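PDB 4RUN: odorant-binding protein 2a from Homo sapiens, which binds and carries small hydrophobic volatile molecules, with higher affinity for aldehydes and large fatty acids. Local coordinates for residues 50-55 / 59-64; 75-78 / 83-86. The protein carries 2 engineered substitutions. All coordinates share one frame; numbering follows the deposited sequence.

Interaction 1. Residues 50-55 / 59-64; sequences TFTFMR and CIQKKI. With FLC (citrate anion), chain C.
F51 and K62, followed by F53 and I60, form the two hydrogen-bonded antiparallel pairs of this β-hairpin, and each pair is closed by two backbone bonds. K62 N gives to F51 O at 2.9 Å and F51 N returns to K62 O. I60 and F53 likewise exchange two bonds, I60 N lying 2.8 Å from F53 O. At the non-hydrogen-bonded pair T52–Q61, the CA of T52 adds a CA-H...O contact to I60 O.

On the face that carries F51, F53, I60 and K62, a cross-strand neighbour lies over each phenyl ring. CG of F51 stands between the backbone N and the carbonyl carbon (chi1 59°), which brings the ring back beneath K62; CB of K62 sits 3.8 Å from the F51 ring centroid, a CH-pi contact over the face. The F53 ring likewise takes CB of I60 over its face, 4.1 Å from the ring centroid, while CG of K62 meets its edge. CD1 of I60 also packs obliquely on R55, 3.5 Å from NH1.

Polar ends converge on a citrate, probably acquired from the crystallisation liquor. NH2 of R55 donates to the citrate hydroxyl OHB at 3.0 Å, in the plane of the guanidinium, and NZ of K62 bonds OG2 at 3.2 Å; Y78 and K82 bind the same anion. NE of R55 is taken by the carbonyl of R29.

On the opposite face, which carries T50, T52, M54, C59, Q61 and K63, T50 CG2 lies beside K63 CG, and M54 SD rests on C59, whose disulfide to C151 ties the C-terminal segment to this hairpin. Strand 33-41 flanks the other edge of strand 47-55, bonding T50 and T52 and packing V37 on F51, as expected of consecutive strands in a lipocalin barrel.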
ATOM      1  N   THR A  50       0.162   5.849   9.179  1.00 69.42           N
ATOM      2  CA  THR A  50       0.600   7.222   8.901  1.00 68.26           C
ATOM      3  C   THR A  50       1.788   7.191   7.954  1.00 64.00           C
ATOM      4  O   THR A  50       2.704   6.403   8.148  1.00 65.41           O
ATOM      5  CB  THR A  50       0.972   8.002  10.187  1.00 72.33           C
ATOM      6  OG1 THR A  50       1.875   7.238  10.997  1.00 75.68           O
ATOM      7  CG2 THR A  50      -0.265   8.312  10.986  1.00 75.49           C
ATOM      8  N   PHE A  51       1.753   8.019   6.913  1.00 60.02           N
ATOM      9  CA  PHE A  51       2.848   8.100   5.949  1.00 58.11           C
ATOM     10  C   PHE A  51       2.714   9.358   5.099  1.00 58.41           C
ATOM     11  O   PHE A  51       1.699  10.053   5.142  1.00 57.96           O
ATOM     12  CB  PHE A  51       2.872   6.882   5.027  1.00 54.53           C
ATOM     13  CG  PHE A  51       1.613   6.699   4.244  1.00 53.12           C
ATOM     14  CD1 PHE A  51       0.549   5.994   4.782  1.00 54.37           C
ATOM     15  CD2 PHE A  51       1.485   7.228   2.967  1.00 51.82           C
ATOM     16  CE1 PHE A  51      -0.621   5.823   4.067  1.00 53.87           C
ATOM     17  CE2 PHE A  51       0.315   7.061   2.240  1.00 51.13           C
ATOM     18  CZ  PHE A  51      -0.741   6.360   2.794  1.00 52.20           C
ATOM     19  N   THR A  52       3.762   9.643   4.334  1.00 58.28           N
ATOM     20  CA  THR A  52       3.763  10.759   3.404  1.00 57.29           C
ATOM     21  C   THR A  52       4.279  10.283   2.064  1.00 55.67           C
ATOM     22  O   THR A  52       4.964   9.263   1.984  1.00 56.85           O
ATOM     23  CB  THR A  52       4.643  11.915   3.915  1.00 59.12           C
ATOM     24  OG1 THR A  52       6.018  11.519   3.943  1.00 58.27           O
ATOM     25  CG2 THR A  52       4.220  12.328   5.306  1.00 61.67           C
ATOM     26  N   PHE A  53       3.942  11.011   1.013  1.00 53.83           N
ATOM     27  CA  PHE A  53       4.475  10.717  -0.308  1.00 52.89           C
ATOM     28  C   PHE A  53       4.428  11.951  -1.180  1.00 54.31           C
ATOM     29  O   PHE A  53       3.690  12.884  -0.895  1.00 55.08           O
ATOM     30  CB  PHE A  53       3.709   9.582  -0.971  1.00 51.71           C
ATOM     31  CG  PHE A  53       2.267   9.886  -1.240  1.00 52.18           C
ATOM     32  CD1 PHE A  53       1.299   9.586  -0.296  1.00 52.93           C
ATOM     33  CD2 PHE A  53       1.875  10.439  -2.446  1.00 51.48           C
ATOM     34  CE1 PHE A  53      -0.031   9.847  -0.542  1.00 51.46           C
ATOM     35  CE2 PHE A  53       0.546  10.715  -2.691  1.00 51.41           C
ATOM     36  CZ  PHE A  53      -0.408  10.415  -1.736  1.00 50.74           C
ATOM     37  N   MET A  54       5.242  11.958  -2.230  1.00 55.78           N
ATOM     38  CA  MET A  54       5.289  13.085  -3.143  1.00 60.07           C
ATOM     39  C   MET A  54       4.525  12.741  -4.402  1.00 55.84           C
ATOM     40  O   MET A  54       4.753  11.722  -5.016  1.00 51.93           O
ATOM     41  CB  MET A  54       6.728  13.449  -3.520  1.00 64.55           C
ATOM     42  CG  MET A  54       7.610  13.921  -2.372  1.00 68.11           C
ATOM     43  SD  MET A  54       7.237  15.593  -1.875  1.00 78.30           S
ATOM     44  CE  MET A  54       7.491  16.479  -3.412  1.00 79.63           C
ATOM     45  N   ARG A  55       3.628  13.626  -4.778  1.00 58.15           N
ATOM     46  CA  ARG A  55       2.884  13.497  -5.998  1.00 59.96           C
ATOM     47  C   ARG A  55       3.234  14.760  -6.782  1.00 65.17           C
ATOM     48  O   ARG A  55       2.721  15.844  -6.490  1.00 70.72           O
ATOM     49  CB  ARG A  55       1.402  13.397  -5.654  1.00 59.07           C
ATOM     50  CG  ARG A  55       0.492  12.997  -6.793  1.00 57.98           C
ATOM     51  CD  ARG A  55      -0.969  13.011  -6.348  1.00 56.34           C
ATOM     52  NE  ARG A  55      -1.423  11.733  -5.816  1.00 52.54           N
ATOM     53  CZ  ARG A  55      -2.376  11.572  -4.896  1.00 54.28           C
ATOM     54  NH1 ARG A  55      -2.982  12.614  -4.342  1.00 53.45           N
ATOM     55  NH2 ARG A  55      -2.714  10.341  -4.499  1.00 55.75           N
ATOM     56  N   CYS A  59       3.997  17.466  -1.460  1.00 63.82           N
ATOM     57  CA  CYS A  59       4.090  16.516  -0.348  1.00 63.52           C
ATOM     58  C   CYS A  59       2.710  16.248   0.229  1.00 63.31           C
ATOM     59  O   CYS A  59       2.036  17.175   0.673  1.00 66.08           O
ATOM     60  CB  CYS A  59       4.962  17.060   0.769  1.00 69.07           C
ATOM     61  SG  CYS A  59       4.928  16.016   2.236  1.00 70.73           S
ATOM     62  N   ILE A  60       2.294  14.990   0.255  1.00 59.28           N
ATOM     63  CA  ILE A  60       0.964  14.660   0.745  1.00 58.02           C
ATOM     64  C   ILE A  60       1.033  13.770   1.983  1.00 60.69           C
ATOM     65  O   ILE A  60       1.757  12.777   2.021  1.00 58.17           O
ATOM     66  CB  ILE A  60       0.106  14.043  -0.371  1.00 54.99           C
ATOM     67  CG1 ILE A  60      -0.214  15.113  -1.414  1.00 54.74           C
ATOM     68  CG2 ILE A  60      -1.202  13.494   0.185  1.00 54.42           C
ATOM     69  CD1 ILE A  60      -0.466  14.572  -2.791  1.00 52.67           C
ATOM     70  N   GLN A  61       0.277  14.169   3.000  1.00 66.02           N
ATOM     71  CA  GLN A  61       0.265  13.524   4.290  1.00 71.25           C
ATOM     72  C   GLN A  61      -0.993  12.703   4.424  1.00 73.96           C
ATOM     73  O   GLN A  61      -2.070  13.179   4.073  1.00 79.03           O
ATOM     74  CB  GLN A  61       0.238  14.628   5.337  1.00 77.60           C
ATOM     75  CG  GLN A  61       0.556  14.184   6.746  1.00 84.33           C
ATOM     76  CD  GLN A  61       1.529  15.125   7.422  1.00 90.13           C
ATOM     77  OE1 GLN A  61       1.415  16.345   7.305  1.00 91.84           O
ATOM     78  NE2 GLN A  61       2.504  14.559   8.126  1.00 93.03           N
ATOM     79  N   LYS A  62      -0.857  11.484   4.939  1.00 74.57           N
ATOM     80  CA  LYS A  62      -1.979  10.575   5.108  1.00 74.12           C
ATOM     81  C   LYS A  62      -1.958  10.007   6.512  1.00 75.68           C
ATOM     82  O   LYS A  62      -0.904   9.839   7.116  1.00 76.50           O
ATOM     83  CB  LYS A  62      -1.910   9.436   4.095  1.00 74.07           C
ATOM     84  CG  LYS A  62      -2.216   9.842   2.663  1.00 75.91           C
ATOM     85  CD  LYS A  62      -3.705  10.060   2.439  1.00 80.27           C
ATOM     86  CE  LYS A  62      -3.963  10.869   1.177  1.00 84.44           C
ATOM     87  NZ  LYS A  62      -5.406  11.191   0.983  1.00 87.46           N
ATOM     88  N   LYS A  63      -3.145   9.727   7.024  1.00 76.50           N
ATOM     89  CA  LYS A  63      -3.327   9.180   8.359  1.00 79.87           C
ATOM     90  C   LYS A  63      -4.649   8.453   8.294  1.00 81.01           C
ATOM     91  O   LYS A  63      -5.706   9.078   8.298  1.00 83.31           O
ATOM     92  CB  LYS A  63      -3.358  10.290   9.408  1.00 82.50           C
ATOM     93  CG  LYS A  63      -3.561   9.826  10.847  1.00 86.67           C
ATOM     94  CD  LYS A  63      -3.286  10.971  11.809  1.00 89.97           C
ATOM     95  CE  LYS A  63      -3.528  10.568  13.252  1.00 95.76           C
ATOM     96  NZ  LYS A  63      -3.238  11.672  14.213  1.00100.03           N
ATOM     97  N   ILE A  64      -4.582   7.132   8.207  1.00 80.54           N
ATOM     98  CA  ILE A  64      -5.738   6.349   7.829  1.00 79.39           C
ATOM     99  C   ILE A  64      -6.181   5.441   8.947  1.00 81.19           C
ATOM    100  O   ILE A  64      -5.444   4.567   9.371  1.00 81.60           O
ATOM    101  CB  ILE A  64      -5.437   5.484   6.602  1.00 77.01           C
ATOM    102  CG1 ILE A  64      -5.019   6.380   5.442  1.00 74.21           C
ATOM    103  CG2 ILE A  64      -6.660   4.642   6.234  1.00 79.26           C
ATOM    104  CD1 ILE A  64      -4.631   5.621   4.195  1.00 70.59           C
TER
HETATM  105  CAC FLC C 201      -5.246   7.040  -0.342  1.00 96.04           C
HETATM  106  CA  FLC C 201      -5.012   6.732  -1.816  1.00 87.07           C
HETATM  107  CB  FLC C 201      -5.455   7.845  -2.770  1.00 77.71           C
HETATM  108  CBC FLC C 201      -5.329   7.351  -4.204  1.00 71.16           C
HETATM  109  CG  FLC C 201      -6.930   8.210  -2.577  1.00 86.79           C
HETATM  110  CGC FLC C 201      -7.270   9.409  -1.698  1.00 89.66           C
HETATM  111  OA1 FLC C 201      -6.103   6.390   0.307  1.00 94.15           O
HETATM  112  OA2 FLC C 201      -4.558   7.935   0.191  1.00102.86           O
HETATM  113  OB1 FLC C 201      -6.154   6.505  -4.636  1.00 59.64           O
HETATM  114  OB2 FLC C 201      -4.421   7.813  -4.936  1.00 67.03           O
HETATM  115  OG1 FLC C 201      -7.411  10.541  -2.237  1.00 75.29           O
HETATM  116  OG2 FLC C 201      -7.459   9.204  -0.471  1.00 92.62           O
HETATM  117  OHB FLC C 201      -4.630   9.010  -2.603  1.00 71.02           O

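Interaction 2. Residues 75-78 / 83-86; sequences FSAY and LIYL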
ATOM      1  N   PHE A  75      -9.280  -5.239   6.298  1.00 88.83           N
ATOM      2  CA  PHE A  75      -9.665  -4.023   7.016  1.00 88.48           C
ATOM      3  C   PHE A  75     -10.469  -3.103   6.121  1.00 85.38           C
ATOM      4  O   PHE A  75     -10.528  -3.300   4.909  1.00 82.66           O
ATOM      5  CB  PHE A  75      -8.440  -3.250   7.470  1.00 86.60           C
ATOM      6  CG  PHE A  75      -7.580  -3.993   8.428  1.00 89.46           C
ATOM      7  CD1 PHE A  75      -6.605  -4.865   7.969  1.00 88.63           C
ATOM      8  CD2 PHE A  75      -7.721  -3.798   9.793  1.00 94.05           C
ATOM      9  CE1 PHE A  75      -5.787  -5.538   8.863  1.00 90.94           C
ATOM     10  CE2 PHE A  75      -6.916  -4.467  10.691  1.00 96.38           C
ATOM     11  CZ  PHE A  75      -5.948  -5.338  10.227  1.00 95.50           C
ATOM     12  N   SER A  76     -11.071  -2.088   6.732  1.00 84.20           N
ATOM     13  CA  SER A  76     -11.837  -1.089   6.002  1.00 80.09           C
ATOM     14  C   SER A  76     -11.443   0.308   6.457  1.00 77.74           C
ATOM     15  O   SER A  76     -11.027   0.503   7.602  1.00 79.21           O
ATOM     16  CB  SER A  76     -13.340  -1.320   6.197  1.00 81.88           C
ATOM     17  OG  SER A  76     -13.699  -1.232   7.553  1.00 84.19           O
ATOM     18  N   ALA A  77     -11.588   1.277   5.559  1.00 73.32           N
ATOM     19  CA  ALA A  77     -11.227   2.661   5.854  1.00 71.80           C
ATOM     20  C   ALA A  77     -12.209   3.609   5.203  1.00 72.55           C
ATOM     21  O   ALA A  77     -12.899   3.237   4.253  1.00 72.78           O
ATOM     22  CB  ALA A  77      -9.823   2.953   5.373  1.00 67.81           C
ATOM     23  N   TYR A  78     -12.258   4.834   5.731  1.00 73.70           N
ATOM     24  CA  TYR A  78     -13.160   5.870   5.255  1.00 72.95           C
ATOM     25  C   TYR A  78     -14.603   5.358   5.227  1.00 75.68           C
ATOM     26  O   TYR A  78     -15.267   5.403   4.192  1.00 76.16           O
ATOM     27  CB  TYR A  78     -12.734   6.359   3.865  1.00 70.71           C
ATOM     28  CG  TYR A  78     -11.251   6.673   3.708  1.00 68.60           C
ATOM     29  CD1 TYR A  78     -10.691   7.815   4.264  1.00 70.51           C
ATOM     30  CD2 TYR A  78     -10.421   5.846   2.961  1.00 66.98           C
ATOM     31  CE1 TYR A  78      -9.341   8.110   4.098  1.00 68.55           C
ATOM     32  CE2 TYR A  78      -9.075   6.134   2.785  1.00 64.93           C
ATOM     33  CZ  TYR A  78      -8.538   7.264   3.357  1.00 65.93           C
ATOM     34  OH  TYR A  78      -7.196   7.543   3.180  1.00 66.29           O
ATOM     35  N   LEU A  83     -11.666  -0.965   1.059  1.00 69.25           N
ATOM     36  CA  LEU A  83     -11.328  -2.221   1.734  1.00 70.49           C
ATOM     37  C   LEU A  83      -9.871  -2.536   1.481  1.00 67.79           C
ATOM     38  O   LEU A  83      -9.360  -2.282   0.392  1.00 64.26           O
ATOM     39  CB  LEU A  83     -12.200  -3.373   1.243  1.00 73.28           C
ATOM     40  CG  LEU A  83     -13.667  -3.268   1.661  1.00 76.59           C
ATOM     41  CD1 LEU A  83     -14.545  -4.202   0.842  1.00 79.15           C
ATOM     42  CD2 LEU A  83     -13.804  -3.555   3.143  1.00 80.27           C
ATOM     43  N   ILE A  84      -9.225  -3.095   2.500  1.00 70.47           N
ATOM     44  CA  ILE A  84      -7.777  -3.254   2.549  1.00 69.69           C
ATOM     45  C   ILE A  84      -7.411  -4.656   3.047  1.00 73.24           C
ATOM     46  O   ILE A  84      -7.767  -5.033   4.163  1.00 73.63           O
ATOM     47  CB  ILE A  84      -7.161  -2.223   3.516  1.00 70.15           C
ATOM     48  CG1 ILE A  84      -7.333  -0.802   2.982  1.00 67.77           C
ATOM     49  CG2 ILE A  84      -5.678  -2.491   3.734  1.00 69.87           C
ATOM     50  CD1 ILE A  84      -7.292   0.248   4.075  1.00 68.40           C
ATOM     51  N   TYR A  85      -6.668  -5.394   2.222  1.00 73.30           N
ATOM     52  CA  TYR A  85      -6.249  -6.766   2.518  1.00 75.18           C
ATOM     53  C   TYR A  85      -4.743  -6.794   2.660  1.00 73.30           C
ATOM     54  O   TYR A  85      -4.038  -6.181   1.860  1.00 68.62           O
ATOM     55  CB  TYR A  85      -6.644  -7.714   1.386  1.00 75.59           C
ATOM     56  CG  TYR A  85      -8.104  -7.633   1.016  1.00 77.67           C
ATOM     57  CD1 TYR A  85      -8.617  -6.518   0.360  1.00 76.12           C
ATOM     58  CD2 TYR A  85      -8.976  -8.653   1.335  1.00 84.54           C
ATOM     59  CE1 TYR A  85      -9.952  -6.427   0.028  1.00 78.40           C
ATOM     60  CE2 TYR A  85     -10.321  -8.569   1.002  1.00 88.13           C
ATOM     61  CZ  TYR A  85     -10.801  -7.448   0.345  1.00 84.15           C
ATOM     62  OH  TYR A  85     -12.136  -7.341   0.006  1.00 87.89           O
ATOM     63  N   LEU A  86      -4.257  -7.481   3.686  1.00 77.45           N
ATOM     64  CA  LEU A  86      -2.834  -7.726   3.841  1.00 79.49           C
ATOM     65  C   LEU A  86      -2.655  -9.211   3.656  1.00 82.76           C
ATOM     66  O   LEU A  86      -3.284 -10.000   4.352  1.00 87.72           O
ATOM     67  CB  LEU A  86      -2.322  -7.264   5.215  1.00 83.16           C
ATOM     68  CG  LEU A  86      -0.803  -7.036   5.336  1.00 84.38           C
ATOM     69  CD1 LEU A  86      -0.318  -5.993   4.335  1.00 84.20           C
ATOM     70  CD2 LEU A  86      -0.387  -6.624   6.747  1.00 87.94           C
TER
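F75 and I84 form a hydrogen-bonded antiparallel pair, F75 N giving to I84 O at 2.6 Å and I84 N returning to F75 O at 2.7 Å, while CA of L83 adds a CA-H...O contact to the same oxygen of F75.

The side chains of F75 and I84 leave the sheet on one face, with F75 CB 4.3 Å from I84 CB. The F75 ring turns its edge, not its face, to I84 O, and beyond the pair its side chain packs on M66 of strand 58-66 and on I10. This is the hairpin of strands 74-77 and 82-88 in the up-and-down lipocalin β-barrel, its two short strands running at 146° to each other, with strand 95-103 beyond it, where F97 packs on I84. With CG1 anti to the carbonyl carbon (chi1 -67°) and an extended chi2, I84 carries CD1 along the sheet to A77 CB, 3.9 Å away. On the other face, at the non-hydrogen-bonded pair S76–L83, a single methyl does the touching: CD2 of L83 lies 3.8 Å from S76 CB, and also approaches F75 O.

Followed from the N terminus, the chain closes interaction 1 first, a tight turn returning strand 47-55 as strand 58-66. Interaction 2 opens only afterwards, when strand 74-77 folds back through its own short turn onto strand 82-88. The two hairpins are therefore in series, neither nested nor crossed, with centres about 17 Å apart. They still meet: I64, at the end of interaction 1, packs CG2 against A77 CB at 3.7 Å, and its CG1 lies close to Y78 OH. These side-chain contacts pack the end of strand 58-66 against strand 74-77, both hairpins belonging to one curled sheet, and the citrate bridges the two.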